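PDB 6C0D: amidase, hydantoinase/carbamoylase family from Paraburkholderia phymatum, which probably hydrolyses N-carbamoyl-L-amino acids as a metal-dependent homodimeric amidase of the peptidase M20 family. Local coordinates for residues Leu25-Leu28 against Arg29-Ala33; Tyr107-Glu110 against Ile111-Leu115; Gln343-Leu346 against Ala347-Ala350; Glu395-Glu399 against Gln400-Leu404. All coordinates share one frame; numbering follows the deposited sequence. Where two conformers were deposited one is given.

Contact 1 (Leu25-Leu28 against Arg29-Ala33); sequences LKTL and RSFGA
Leu25 O takes the N-H of Arg29 at 3.0 Å, a regular bond of helix 18-30 as it nears its C-terminal end. The side chain of Leu25 turns from this turn of helix to Trp98 and Ile106. At Lys26 the backbone carbonyl accepts a weak bond from Ser30 N. The lysine chain itself runs out to a salt bridge with Glu399. The CB of Arg29 rests 3.4 Å from Lys26 O, and in the conformer given its guanidinium goes on to a cation-pi contact with Trp98.

Thr27 carries the polar centre. Thr27 O accepts Ser30 OG at 2.6 Å, in the carbonyl plane and on a lone pair. Ser30 OG can do this because chi1, 74°, sets it between its own backbone N and carbonyl carbon. Ser30 N adds a weak bond to the same oxygen. The Phe31 ring comes obliquely to it, with Phe31 CD2 3.5 Å from Thr27 O.

The last turn closes at Leu28. Leu28 O accepts Phe31 N at 3.1 Å, and the donor stands 55° above the carbonyl plane. The same oxygen lies near the plane of the Phe31 ring, at its edge. Beyond it Gly32 has phi 102°, a backbone shape that suits glycine, and the chain leaves the helix. Leu28 and Phe31 pack on Ala50 and Trp53 of helix 45-60, and Leu28 also meets Ala102 and Ile106 of helix 102-117.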
loop_
_atom_site.group_PDB
_atom_site.type_symbol
_atom_site.label_atom_id
_atom_site.label_comp_id
_atom_site.label_asym_id
_atom_site.label_seq_id
_atom_site.Cartn_x
_atom_site.Cartn_y
_atom_site.Cartn_z
ATOM N N LEU A 25 2.652 39.623 -13.358
ATOM C CA LEU A 25 2.559 38.181 -13.136
ATOM C C LEU A 25 3.851 37.480 -13.528
ATOM O O LEU A 25 4.302 36.560 -12.834
ATOM C CB LEU A 25 1.383 37.582 -13.910
ATOM C CG LEU A 25 0.052 37.725 -13.177
ATOM C CD1 LEU A 25 -1.048 37.299 -14.115
ATOM C CD2 LEU A 25 0.036 36.879 -11.902
ATOM N N LYS A 26 4.461 37.899 -14.640
ATOM C CA LYS A 26 5.676 37.240 -15.090
ATOM C C LYS A 26 6.875 37.636 -14.242
ATOM O O LYS A 26 7.775 36.816 -14.039
ATOM C CB LYS A 26 5.928 37.548 -16.562
ATOM C CG LYS A 26 4.847 36.969 -17.451
ATOM C CD LYS A 26 5.038 37.368 -18.898
ATOM C CE LYS A 26 3.896 36.845 -19.767
ATOM N NZ LYS A 26 4.098 37.203 -21.200
ATOM N N THR A 27 6.899 38.871 -13.731
ATOM C CA THR A 27 7.968 39.254 -12.814
ATOM C C THR A 27 7.884 38.452 -11.519
ATOM O O THR A 27 8.903 37.945 -11.033
ATOM C CB THR A 27 7.918 40.758 -12.537
ATOM O OG1 THR A 27 8.114 41.467 -13.772
ATOM C CG2 THR A 27 9.027 41.155 -11.545
ATOM N N LEU A 28 6.674 38.281 -10.974
ATOM C CA LEU A 28 6.535 37.471 -9.767
ATOM C C LEU A 28 6.965 36.029 -10.029
ATOM O O LEU A 28 7.630 35.409 -9.190
ATOM C CB LEU A 28 5.096 37.544 -9.247
ATOM C CG LEU A 28 4.777 36.774 -7.955
ATOM C CD1 LEU A 28 5.779 37.116 -6.831
ATOM C CD2 LEU A 28 3.345 37.041 -7.501
ATOM N N ARG A 29 6.639 35.499 -11.214
ATOM C CA ARG A 29 7.062 34.148 -11.572
ATOM C C ARG A 29 8.577 33.987 -11.509
ATOM O O ARG A 29 9.071 32.909 -11.166
ATOM C CB ARG A 29 6.561 33.793 -12.974
ATOM C CG ARG A 29 6.963 32.401 -13.460
ATOM C CD ARG A 29 6.697 32.231 -14.958
ATOM N NE ARG A 29 6.317 30.863 -15.312
ATOM C CZ ARG A 29 5.579 30.548 -16.375
ATOM N NH1 ARG A 29 5.145 31.499 -17.194
ATOM N NH2 ARG A 29 5.266 29.286 -16.616
ATOM N N SER A 30 9.331 35.037 -11.837
ATOM C CA SER A 30 10.784 34.913 -11.862
ATOM C C SER A 30 11.381 34.661 -10.479
ATOM O O SER A 30 12.508 34.154 -10.389
ATOM C CB SER A 30 11.408 36.157 -12.492
ATOM O OG SER A 30 11.351 37.261 -11.610
ATOM N N PHE A 31 10.662 34.999 -9.407
ATOM C CA PHE A 31 11.107 34.703 -8.043
ATOM C C PHE A 31 10.767 33.252 -7.725
ATOM O O PHE A 31 9.664 32.931 -7.281
ATOM C CB PHE A 31 10.464 35.649 -7.034
ATOM C CG PHE A 31 10.908 37.079 -7.165
ATOM C CD1 PHE A 31 12.134 37.492 -6.656
ATOM C CD2 PHE A 31 10.094 38.015 -7.784
ATOM C CE1 PHE A 31 12.540 38.811 -6.772
ATOM C CE2 PHE A 31 10.496 39.328 -7.911
ATOM C CZ PHE A 31 11.709 39.731 -7.402
ATOM N N GLY A 32 11.734 32.364 -7.947
ATOM C CA GLY A 32 11.566 30.957 -7.653
ATOM C C GLY A 32 11.278 30.074 -8.847
ATOM O O GLY A 32 11.052 28.870 -8.659
ATOM N N ALA A 33 11.281 30.627 -10.061
ATOM C CA ALA A 33 10.991 29.837 -11.254
ATOM C C ALA A 33 11.891 28.613 -11.317
ATOM O O ALA A 33 13.118 28.721 -11.228
ATOM C CB ALA A 33 11.172 30.680 -12.519
#

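Contact 2 (Tyr107-Glu110 against Ile111-Leu115); sequences YGLE and IARAL
Glu110 and Arg113 form an i to i+3 salt bridge on helix 102-117, the helix of a beta-alpha-beta unit between strands 83-88 and 125-130. Arg113 approaches side-on and gives two nitrogens to one oxygen. Arg113 NH2 lies 2.8 Å from Glu110 OE1 and meets it nearly along the C-O axis. Arg113 NE is 3.1 Å from Glu110 OE1 and comes from above the carboxylate plane. The two flat groups are turned 52° apart, yet OE1 stays near the guanidinium plane. The bend of the Arg113 chain at chi3, -62°, brings its end back over the preceding turn. There Leu109 CG sits over one guanidinium face, offset toward the rim, and Leu109 CD2 is 3.4 Å from Arg113 NH1.

The charges have further partners. Arg20 binds Glu110 OE2 and Asp24 binds Arg113 NH1, which probably offsets the nearness of Arg20 and Arg57 to Arg113.

The tight part of the contact is this buried cluster, together with the straight backbone bonds beneath it. The side-chain contact of Tyr107 with Ile111 is looser. Tyr107 CB and Ile111 CD1 are 4.3 Å apart, and Ile111 turns to the alanines of helix 399-419. Ala112 is partly exposed, though it touches Val126 and Val128. Ile111 CG1 nonetheless lies 3.1 Å from Tyr107 O, which also accepts Ile111 N at 2.8 Å.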
loop_
_atom_site.group_PDB
_atom_site.type_symbol
_atom_site.label_atom_id
_atom_site.label_comp_id
_atom_site.label_asym_id
_atom_site.label_seq_id
_atom_site.Cartn_x
_atom_site.Cartn_y
_atom_site.Cartn_z
ATOM N N TYR A 107 -3.919 40.355 -9.507
ATOM C CA TYR A 107 -5.223 40.952 -9.806
ATOM C C TYR A 107 -5.535 42.078 -8.826
ATOM O O TYR A 107 -5.974 43.161 -9.221
ATOM C CB TYR A 107 -6.364 39.927 -9.728
ATOM C CG TYR A 107 -6.648 39.057 -10.941
ATOM C CD1 TYR A 107 -5.675 38.785 -11.905
ATOM C CD2 TYR A 107 -7.901 38.466 -11.087
ATOM C CE1 TYR A 107 -5.951 37.947 -12.991
ATOM C CE2 TYR A 107 -8.185 37.631 -12.158
ATOM C CZ TYR A 107 -7.212 37.377 -13.110
ATOM O OH TYR A 107 -7.495 36.559 -14.182
ATOM N N GLY A 108 -5.337 41.824 -7.530
ATOM C CA GLY A 108 -5.638 42.856 -6.547
ATOM C C GLY A 108 -4.850 44.126 -6.805
ATOM O O GLY A 108 -5.398 45.228 -6.786
ATOM N N LEU A 109 -3.557 43.981 -7.088
ATOM C CA LEU A 109 -2.720 45.135 -7.393
ATOM C C LEU A 109 -3.233 45.880 -8.619
ATOM O O LEU A 109 -3.353 47.115 -8.614
ATOM C CB LEU A 109 -1.274 44.666 -7.606
ATOM C CG LEU A 109 -0.178 45.684 -7.895
ATOM C CD1 LEU A 109 -0.047 46.652 -6.724
ATOM C CD2 LEU A 109 1.159 44.936 -8.151
ATOM N N GLU A 110 -3.528 45.148 -9.697
ATOM C CA GLU A 110 -3.961 45.827 -10.913
ATOM C C GLU A 110 -5.314 46.488 -10.712
ATOM O O GLU A 110 -5.570 47.576 -11.241
ATOM C CB GLU A 110 -4.034 44.845 -12.084
ATOM C CG GLU A 110 -4.584 45.481 -13.370
ATOM C CD GLU A 110 -3.744 46.645 -13.878
ATOM O OE1 GLU A 110 -2.535 46.720 -13.548
ATOM O OE2 GLU A 110 -4.295 47.501 -14.613
ATOM N N ILE A 111 -6.200 45.829 -9.971
ATOM C CA ILE A 111 -7.519 46.408 -9.722
ATOM C C ILE A 111 -7.391 47.677 -8.901
ATOM O O ILE A 111 -8.051 48.679 -9.193
ATOM C CB ILE A 111 -8.437 45.374 -9.048
ATOM C CG1 ILE A 111 -8.726 44.238 -10.049
ATOM C CG2 ILE A 111 -9.756 46.037 -8.586
ATOM C CD1 ILE A 111 -9.323 42.994 -9.393
ATOM N N ALA A 112 -6.510 47.677 -7.893
ATOM C CA ALA A 112 -6.266 48.916 -7.142
ATOM C C ALA A 112 -5.759 50.019 -8.059
ATOM O O ALA A 112 -6.230 51.165 -7.996
ATOM C CB ALA A 112 -5.272 48.655 -6.017
ATOM N N ARG A 113 -4.821 49.679 -8.958
ATOM C CA ARG A 113 -4.309 50.668 -9.896
ATOM C C ARG A 113 -5.419 51.173 -10.807
ATOM O O ARG A 113 -5.611 52.384 -10.962
ATOM C CB ARG A 113 -3.150 50.067 -10.710
ATOM C CG ARG A 113 -1.848 49.913 -9.887
ATOM C CD ARG A 113 -0.659 49.466 -10.765
ATOM N NE ARG A 113 -0.890 48.150 -11.375
ATOM C CZ ARG A 113 -0.041 47.124 -11.328
ATOM N NH1 ARG A 113 1.131 47.242 -10.711
ATOM N NH2 ARG A 113 -0.360 45.979 -11.931
ATOM N N ALA A 114 -6.177 50.255 -11.410
ATOM C CA ALA A 114 -7.179 50.660 -12.390
ATOM C C ALA A 114 -8.307 51.471 -11.750
ATOM O O ALA A 114 -8.782 52.447 -12.341
ATOM C CB ALA A 114 -7.735 49.426 -13.105
ATOM N N LEU A 115 -8.756 51.091 -10.548
ATOM C CA LEU A 115 -9.827 51.876 -9.930
ATOM C C LEU A 115 -9.330 53.257 -9.539
ATOM O O LEU A 115 -10.102 54.232 -9.572
ATOM C CB LEU A 115 -10.413 51.143 -8.717
ATOM C CG LEU A 115 -11.630 50.240 -9.020
ATOM C CD1 LEU A 115 -11.282 49.170 -10.057
ATOM C CD2 LEU A 115 -12.199 49.586 -7.745
#

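Contact 3 (Gln343-Leu346 against Ala347-Ala350); sequences QQHL and AQAA
Helix 340-353 is an amphipathic helix of the M20 fold, and this two-turn piece has one side on the protein and one toward solvent. Gln344 and Gln348 meet on the outer side, one turn apart. Gln344 CG touches Gln348 NE2 at 3.5 Å. The two side chains cross at about a right angle, and their amide planes are 58° apart. The contact is by van der Waals packing of a methylene against an amide end. Chi1 of Gln344, -174°, holds CG anti to the backbone N and sets it against Gln348; the chain then bends at chi2. Gln348 runs extended beyond CG and lies back along the helix, over the carbonyl of Gln344. Lattice contacts may influence these side chains.

His345 stands beside this pair. His345 ND1 is 3.9 Å from Gln348 OE1, which comes to the ring obliquely. The ring and amide planes are nearly perpendicular, at 87°. His345 also reaches Arg415 and Ile416 of helix 399-419.

The inner side carries Leu346 and three alanines. Leu346 and Ala349 pack on Ala412 of helix 399-419, and Leu346 also touches Val212 of strand 210-227. Ala347 and Ala350 lie on Trp358 of strand 358-363. Gln343 points its NE2 to Met338 O. The helix thus packs on both strands and on helix 399-419.

Four regular i to i+4 bonds hold the backbone. Ala347 N gives to Gln343 O and Ala349 N to His345 O. Ala350 N meets Leu346 O at 2.8 Å. Gln348 N meets Gln344 O at 2.9 Å, and the CG of Gln348 lies 3.3 Å from that same oxygen.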
loop_
_atom_site.group_PDB
_atom_site.type_symbol
_atom_site.label_atom_id
_atom_site.label_comp_id
_atom_site.label_asym_id
_atom_site.label_seq_id
_atom_site.Cartn_x
_atom_site.Cartn_y
_atom_site.Cartn_z
ATOM N N GLN A 343 -21.399 37.629 -4.405
ATOM C CA GLN A 343 -21.529 36.704 -5.536
ATOM C C GLN A 343 -22.338 37.327 -6.648
ATOM O O GLN A 343 -22.026 37.163 -7.835
ATOM C CB GLN A 343 -22.234 35.426 -5.114
ATOM C CG GLN A 343 -21.409 34.404 -4.415
ATOM C CD GLN A 343 -22.266 33.179 -4.182
ATOM O OE1 GLN A 343 -22.757 32.567 -5.144
ATOM N NE2 GLN A 343 -22.505 32.853 -2.915
ATOM N N GLN A 344 -23.399 38.040 -6.285
ATOM C CA GLN A 344 -24.252 38.582 -7.327
ATOM C C GLN A 344 -23.556 39.726 -8.070
ATOM O O GLN A 344 -23.715 39.851 -9.288
ATOM C CB GLN A 344 -25.594 39.002 -6.732
ATOM C CG GLN A 344 -26.614 39.459 -7.746
ATOM C CD GLN A 344 -27.251 38.295 -8.501
ATOM O OE1 GLN A 344 -26.738 37.171 -8.506
ATOM N NE2 GLN A 344 -28.376 38.567 -9.142
ATOM N N HIS A 345 -22.752 40.548 -7.376
ATOM C CA HIS A 345 -21.907 41.501 -8.106
ATOM C C HIS A 345 -20.948 40.791 -9.055
ATOM O O HIS A 345 -20.740 41.245 -10.188
ATOM C CB HIS A 345 -21.105 42.381 -7.141
ATOM C CG HIS A 345 -21.941 43.404 -6.436
ATOM N ND1 HIS A 345 -22.481 44.502 -7.078
ATOM C CD2 HIS A 345 -22.302 43.508 -5.134
ATOM C CE1 HIS A 345 -23.149 45.234 -6.199
ATOM N NE2 HIS A 345 -23.059 44.651 -5.014
ATOM N N LEU A 346 -20.339 39.686 -8.611
ATOM C CA LEU A 346 -19.454 38.948 -9.518
ATOM C C LEU A 346 -20.240 38.408 -10.710
ATOM O O LEU A 346 -19.769 38.476 -11.848
ATOM C CB LEU A 346 -18.757 37.797 -8.788
ATOM C CG LEU A 346 -17.741 38.161 -7.695
ATOM C CD1 LEU A 346 -17.251 36.897 -7.010
ATOM C CD2 LEU A 346 -16.544 38.877 -8.295
ATOM N N ALA A 347 -21.436 37.854 -10.461
ATOM C CA ALA A 347 -22.224 37.282 -11.549
ATOM C C ALA A 347 -22.651 38.353 -12.547
ATOM O O ALA A 347 -22.663 38.108 -13.763
ATOM C CB ALA A 347 -23.452 36.546 -10.991
ATOM N N GLN A 348 -23.036 39.543 -12.054
ATOM C CA GLN A 348 -23.409 40.632 -12.957
ATOM C C GLN A 348 -22.229 41.048 -13.827
ATOM O O GLN A 348 -22.387 41.262 -15.038
ATOM C CB GLN A 348 -23.965 41.826 -12.151
ATOM C CG GLN A 348 -25.361 41.483 -11.575
ATOM C CD GLN A 348 -25.766 42.332 -10.363
ATOM O OE1 GLN A 348 -24.962 43.051 -9.783
ATOM N NE2 GLN A 348 -27.020 42.192 -9.956
ATOM N N ALA A 349 -21.034 41.133 -13.243
ATOM C CA ALA A 349 -19.859 41.490 -14.041
ATOM C C ALA A 349 -19.513 40.388 -15.032
ATOM O O ALA A 349 -19.103 40.670 -16.172
ATOM C CB ALA A 349 -18.663 41.763 -13.126
ATOM N N ALA A 350 -19.654 39.127 -14.608
ATOM C CA ALA A 350 -19.342 38.011 -15.499
ATOM C C ALA A 350 -20.313 37.977 -16.666
ATOM O O ALA A 350 -19.924 37.707 -17.807
ATOM C CB ALA A 350 -19.386 36.684 -14.730
#

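Contact 4 (Glu395-Glu399 against Gln400-Leu404); sequences EDTAE and QHIVL
Ala398 lays its methyl over one face of the His401 imidazole, a CH-pi contact at the start of helix 399-419. Ala398 is the N-cap residue. Ala398 CB is 4.2 Å from the centroid of the His401 ring, 28° off the ring normal. At the ring edge lies a water, in its plane, 2.9 Å from His401 ND1; it accepts the N-H of Ala398. It therefore bridges the cap residue and the first turn.

The apolar side is built by Thr397 and Ile402. Thr397 CG2 rests 3.8 Å from Ile402 CG1 and also touches the CB of His401. CG2 lies anti to the Thr397 backbone N, while OG1, with chi1 -60°, is beside it and bonds to Pro384 O and Ser385 OG. Before it, Asp396 OD1 takes Thr397 N and also binds Trp98.

The first turn closes on the carbonyl of the cap residue. Ile402 N reaches Ala398 O at 3.0 Å, and His401 N adds a weak bond. One residue on, Glu399 O accepts Val403 N at 2.9 Å and has Val403 CG2 at 3.3 Å.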
loop_
_atom_site.group_PDB
_atom_site.type_symbol
_atom_site.label_atom_id
_atom_site.label_comp_id
_atom_site.label_asym_id
_atom_site.label_seq_id
_atom_site.Cartn_x
_atom_site.Cartn_y
_atom_site.Cartn_z
ATOM N N GLU A 395 1.033 23.673 -14.672
ATOM C CA GLU A 395 -0.174 24.470 -14.476
ATOM C C GLU A 395 -0.117 25.753 -15.305
ATOM O O GLU A 395 0.922 26.418 -15.364
ATOM C CB GLU A 395 -0.321 24.792 -12.986
ATOM C CG GLU A 395 -1.135 26.028 -12.629
ATOM C CD GLU A 395 -0.870 26.489 -11.197
ATOM O OE1 GLU A 395 -0.397 27.636 -11.009
ATOM O OE2 GLU A 395 -1.123 25.698 -10.260
ATOM N N ASP A 396 -1.232 26.099 -15.960
ATOM C CA ASP A 396 -1.216 27.247 -16.866
ATOM C C ASP A 396 -2.633 27.675 -17.255
ATOM O O ASP A 396 -3.591 26.901 -17.156
ATOM C CB ASP A 396 -0.405 26.956 -18.131
ATOM C CG ASP A 396 0.196 28.216 -18.735
ATOM O OD1 ASP A 396 0.015 29.309 -18.150
ATOM O OD2 ASP A 396 0.848 28.118 -19.795
ATOM N N THR A 397 -2.732 28.923 -17.728
ATOM C CA THR A 397 -3.971 29.552 -18.182
ATOM C C THR A 397 -3.634 30.452 -19.364
ATOM O O THR A 397 -2.638 31.181 -19.311
ATOM C CB THR A 397 -4.614 30.371 -17.055
ATOM O OG1 THR A 397 -4.910 29.522 -15.934
ATOM C CG2 THR A 397 -5.889 31.035 -17.543
ATOM N N ALA A 398 -4.438 30.395 -20.434
ATOM C CA ALA A 398 -4.188 31.251 -21.593
ATOM C C ALA A 398 -4.152 32.715 -21.175
ATOM O O ALA A 398 -4.929 33.135 -20.315
ATOM C CB ALA A 398 -5.267 31.051 -22.655
ATOM N N GLU A 399 -3.253 33.495 -21.791
ATOM C CA GLU A 399 -3.119 34.895 -21.379
ATOM C C GLU A 399 -4.428 35.654 -21.543
ATOM O O GLU A 399 -4.782 36.478 -20.697
ATOM C CB GLU A 399 -2.011 35.598 -22.167
ATOM C CG GLU A 399 -0.616 35.056 -21.854
ATOM C CD GLU A 399 0.518 36.015 -22.215
ATOM O OE1 GLU A 399 0.283 37.038 -22.894
ATOM O OE2 GLU A 399 1.657 35.741 -21.798
ATOM N N GLN A 400 -5.165 35.407 -22.627
ATOM C CA GLN A 400 -6.435 36.110 -22.805
ATOM C C GLN A 400 -7.438 35.750 -21.715
ATOM O O GLN A 400 -8.327 36.550 -21.397
ATOM C CB GLN A 400 -7.012 35.806 -24.192
ATOM C CG GLN A 400 -7.149 34.316 -24.481
ATOM C CD GLN A 400 -7.956 34.041 -25.728
ATOM O OE1 GLN A 400 -9.171 34.216 -25.737
ATOM N NE2 GLN A 400 -7.281 33.618 -26.796
ATOM N N HIS A 401 -7.331 34.556 -21.129
ATOM C CA HIS A 401 -8.244 34.237 -20.032
ATOM C C HIS A 401 -7.771 34.824 -18.700
ATOM O O HIS A 401 -8.603 35.160 -17.842
ATOM C CB HIS A 401 -8.428 32.719 -19.932
ATOM C CG HIS A 401 -8.999 32.119 -21.181
ATOM N ND1 HIS A 401 -8.882 30.780 -21.496
ATOM C CD2 HIS A 401 -9.678 32.689 -22.206
ATOM C CE1 HIS A 401 -9.451 30.555 -22.671
ATOM N NE2 HIS A 401 -9.955 31.695 -23.117
ATOM N N ILE A 402 -6.453 34.962 -18.517
ATOM C CA ILE A 402 -5.952 35.714 -17.360
ATOM C C ILE A 402 -6.454 37.157 -17.411
ATOM O O ILE A 402 -6.903 37.719 -16.403
ATOM C CB ILE A 402 -4.412 35.665 -17.320
ATOM C CG1 ILE A 402 -3.917 34.224 -17.173
ATOM C CG2 ILE A 402 -3.875 36.589 -16.191
ATOM C CD1 ILE A 402 -2.395 34.057 -17.387
ATOM N N VAL A 403 -6.377 37.772 -18.591
ATOM C CA VAL A 403 -6.843 39.145 -18.774
ATOM C C VAL A 403 -8.344 39.242 -18.535
ATOM O O VAL A 403 -8.817 40.145 -17.838
ATOM C CB VAL A 403 -6.466 39.646 -20.183
ATOM C CG1 VAL A 403 -7.180 40.978 -20.498
ATOM C CG2 VAL A 403 -4.950 39.796 -20.282
ATOM N N LEU A 404 -9.127 38.338 -19.135
ATOM C CA LEU A 404 -10.583 38.399 -18.935
ATOM C C LEU A 404 -10.960 38.260 -17.460
ATOM O O LEU A 404 -11.827 38.991 -16.954
ATOM C CB LEU A 404 -11.279 37.313 -19.763
ATOM C CG LEU A 404 -12.794 37.208 -19.554
ATOM C CD1 LEU A 404 -13.495 38.522 -19.958
ATOM C CD2 LEU A 404 -13.405 36.015 -20.311
HETATM O O HOH W 1 -7.138 28.800 -20.402
#

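From the N terminus the contacts follow one another in series. None nests in or crosses another; each is local, and none closes a long loop. Contact 1 lies where helix 18-30 ends and turns into the next loop. Contact 2 is on helix 102-117, contact 3 on helix 340-353, and contact 4 where a loop enters helix 399-419. Contact 4 meets two of the others. The salt bridge of Glu399 with Lys26 joins it to contact 1, where Leu25 also packs on Ile402. Tyr107 OH of contact 2 makes a weak hydrogen bond to Ile402 O. Contact 3 touches none of them directly, but its helix packs on helix 399-419.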